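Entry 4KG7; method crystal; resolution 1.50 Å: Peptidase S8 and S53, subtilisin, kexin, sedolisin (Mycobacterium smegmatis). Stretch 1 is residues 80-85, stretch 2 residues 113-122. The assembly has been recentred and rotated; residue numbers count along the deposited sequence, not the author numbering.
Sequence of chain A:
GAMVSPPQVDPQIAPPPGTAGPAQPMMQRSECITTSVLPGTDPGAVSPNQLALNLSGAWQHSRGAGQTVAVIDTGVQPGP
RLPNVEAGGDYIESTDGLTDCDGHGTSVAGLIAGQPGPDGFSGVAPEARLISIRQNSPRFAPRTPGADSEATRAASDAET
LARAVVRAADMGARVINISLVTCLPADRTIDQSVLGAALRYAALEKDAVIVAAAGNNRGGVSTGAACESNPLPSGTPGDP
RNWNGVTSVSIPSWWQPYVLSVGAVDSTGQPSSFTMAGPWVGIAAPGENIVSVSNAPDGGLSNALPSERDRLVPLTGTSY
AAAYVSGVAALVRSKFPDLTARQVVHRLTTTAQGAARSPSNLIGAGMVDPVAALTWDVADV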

# COMPACT_ATOMS: atom_id res chain seq x y z
N PRO A 80 6.37 15.73 -14.30
CA PRO A 80 5.17 16.26 -14.96
C PRO A 80 3.88 15.51 -14.71
O PRO A 80 2.79 16.09 -14.78
CB PRO A 80 5.53 16.22 -16.45
CG PRO A 80 7.00 16.12 -16.50
CD PRO A 80 7.49 15.51 -15.23
N ARG A 81 3.97 14.21 -14.41
CA ARG A 81 2.77 13.44 -14.12
C ARG A 81 2.46 13.38 -12.63
O ARG A 81 1.41 12.87 -12.23
CB ARG A 81 2.91 12.04 -14.70
CG ARG A 81 3.24 12.02 -16.18
CD ARG A 81 2.19 12.67 -17.06
NE ARG A 81 0.99 11.87 -17.27
CZ ARG A 81 0.81 10.98 -18.25
NH1 ARG A 81 1.76 10.75 -19.15
NH2 ARG A 81 -0.33 10.32 -18.33
N LEU A 82 3.39 13.90 -11.81
CA LEU A 82 3.20 14.01 -10.36
C LEU A 82 3.65 15.38 -9.87
O LEU A 82 4.64 15.51 -9.16
CB LEU A 82 3.97 12.92 -9.63
CG LEU A 82 3.40 11.52 -9.77
CD1 LEU A 82 4.47 10.49 -9.42
CD2 LEU A 82 2.11 11.36 -8.95
N PRO A 83 2.90 16.42 -10.25
CA PRO A 83 3.09 17.78 -9.77
C PRO A 83 2.33 18.00 -8.45
O PRO A 83 2.34 19.11 -7.88
CB PRO A 83 2.44 18.59 -10.89
CG PRO A 83 1.28 17.76 -11.31
CD PRO A 83 1.76 16.33 -11.19
N ASN A 84 1.61 16.98 -7.99
CA ASN A 84 0.69 17.13 -6.87
C ASN A 84 1.21 16.43 -5.62
O ASN A 84 0.42 15.82 -4.86
CB ASN A 84 -0.71 16.60 -7.24
CG ASN A 84 -0.71 15.16 -7.75
OD1 ASN A 84 0.25 14.71 -8.39
ND2 ASN A 84 -1.81 14.45 -7.51
N VAL A 85 2.54 16.49 -5.41
CA VAL A 85 3.17 15.80 -4.25
C VAL A 85 3.86 16.74 -3.25
O VAL A 85 4.74 17.54 -3.60
CB VAL A 85 4.21 14.76 -4.69
CG1 VAL A 85 4.58 13.85 -3.53
CG2 VAL A 85 3.70 13.96 -5.87
N ALA A 113 -2.71 8.97 -7.86
CA ALA A 113 -3.09 10.33 -8.25
C ALA A 113 -2.18 10.90 -9.32
O ALA A 113 -2.10 12.13 -9.48
CB ALA A 113 -3.07 11.22 -7.03
N GLY A 114 -1.57 10.05 -10.14
CA GLY A 114 -0.89 10.53 -11.34
C GLY A 114 -1.85 11.26 -12.29
O GLY A 114 -3.04 11.00 -12.31
N GLN A 115 -1.30 12.17 -13.08
CA GLN A 115 -2.10 13.02 -13.93
C GLN A 115 -2.33 12.39 -15.28
O GLN A 115 -1.45 11.71 -15.81
CB GLN A 115 -1.44 14.38 -14.10
CG GLN A 115 -1.27 15.12 -12.80
CD GLN A 115 -2.60 15.30 -12.10
OE1 GLN A 115 -3.49 16.01 -12.64
NE2 GLN A 115 -2.76 14.68 -10.94
N PRO A 116 -3.51 12.63 -15.87
CA PRO A 116 -3.71 12.25 -17.26
C PRO A 116 -2.76 13.05 -18.13
O PRO A 116 -2.20 14.05 -17.70
CB PRO A 116 -5.17 12.63 -17.53
CG PRO A 116 -5.48 13.66 -16.52
CD PRO A 116 -4.71 13.27 -15.29
N GLY A 117 -2.55 12.59 -19.35
CA GLY A 117 -1.58 13.22 -20.23
C GLY A 117 -1.80 12.77 -21.66
O GLY A 117 -2.90 12.32 -22.02
N PRO A 118 -0.74 12.85 -22.48
CA PRO A 118 -0.85 12.57 -23.91
C PRO A 118 -0.77 11.07 -24.22
O PRO A 118 -0.02 10.64 -25.10
CB PRO A 118 0.33 13.34 -24.48
CG PRO A 118 1.37 13.24 -23.43
CD PRO A 118 0.64 13.26 -22.11
N ASP A 119 -1.56 10.29 -23.50
CA ASP A 119 -1.53 8.84 -23.56
C ASP A 119 -2.73 8.33 -22.77
O ASP A 119 -3.58 9.12 -22.37
CB ASP A 119 -0.23 8.32 -22.99
CG ASP A 119 0.04 8.85 -21.59
OD1 ASP A 119 -0.89 8.83 -20.74
OD2 ASP A 119 1.19 9.27 -21.34
N GLY A 120 -2.80 7.01 -22.57
CA GLY A 120 -3.95 6.37 -21.92
C GLY A 120 -3.83 6.22 -20.42
O GLY A 120 -4.67 5.57 -19.83
N PHE A 121 -2.82 6.83 -19.82
CA PHE A 121 -2.60 6.63 -18.37
C PHE A 121 -3.20 7.74 -17.51
O PHE A 121 -3.08 8.90 -17.83
CB PHE A 121 -1.11 6.52 -18.03
CG PHE A 121 -0.87 6.44 -16.54
CD1 PHE A 121 -1.05 5.23 -15.89
CD2 PHE A 121 -0.56 7.57 -15.79
CE1 PHE A 121 -0.92 5.16 -14.53
CE2 PHE A 121 -0.40 7.48 -14.42
CZ PHE A 121 -0.60 6.28 -13.79
N SER A 122 -3.82 7.35 -16.40
CA SER A 122 -4.22 8.29 -15.37
C SER A 122 -4.17 7.61 -14.01
O SER A 122 -4.45 6.41 -13.90
CB SER A 122 -5.65 8.78 -15.57
OG SER A 122 -6.04 9.70 -14.57

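Residues 80-85 and 113-122 pack against each other as two irregular segments of the same chain, burying 409 Å² in total, and much of that contact centres on the side chain of Arg81. Stretch 2 enters the contact at Ala113, whose carbonyl O accepts a hydrogen bond from Asn84 ND2 at 3.1 Å. The CA-to-CB bond of Asn84 points toward stretch 2, and its p rotamer brings the amide to this carbonyl; ND2 also lies 3.5 Å from Ala113 CB, in contact with the methyl group. Asn84 OD1, by contrast, is buried by the contact without a partner in the model.

At Gly114 the backbones draw close. Its CA donates a CA-H...O contact to Arg81 O at 3.4 Å. Its CA also lies 3.9 Å from Leu82 CD2, a van der Waals contact. A side chain here would be crowded from within its own stretch, since an ideal CB would sit 3.0 Å from Phe121 CE2.

Gln115 follows as the backbone anchor. Its N donates to Arg81 O at 2.9 Å, while its O receives Arg81 NE at 2.8 Å and Arg81 NH2 at 3.1 Å, so the two residues are linked in both directions. The CA-to-CB bond of Gln115 points toward stretch 1, and CG lies 3.6 Å from Pro83 CD; its NE2 folds back in a weak hydrogen bond to Ala113 O at 3.0 Å. That carbonyl thus serves both Gln115 and Asn84.

Beyond Pro116, whose CA-to-CB bond points away, the chain passes over one face of the guanidinium. Gly117 CA and Pro118 CD lie over this face, the latter 4.0 Å from Arg81 NH1. Glycine suits this position: an ideal CB on Gly117 would fall 2.6 Å from Arg81 CZ and also clash with Pro118 CD.

Asp119 supplies the charge. In a bidentate salt bridge, OD2 accepts from Arg81 NH1 at 2.7 Å and OD1 from Arg81 NH2 at 2.9 Å. The all-m conformation of Arg81 through chi3 curls its side chain so that the guanidinium edge meets both this carboxylate and the Gln115 carbonyl. OD1 also accepts from Phe121 N at 2.9 Å, which ties the aspartate to its own loop.

Past Gly120, which makes no contact with stretch 1, comes Phe121; the edge of its buried ring lies near Arg81, with Phe121 CD2 3.8 Å from Arg81 NH2. The CA-to-CB bond of Ser122 points away from stretch 1.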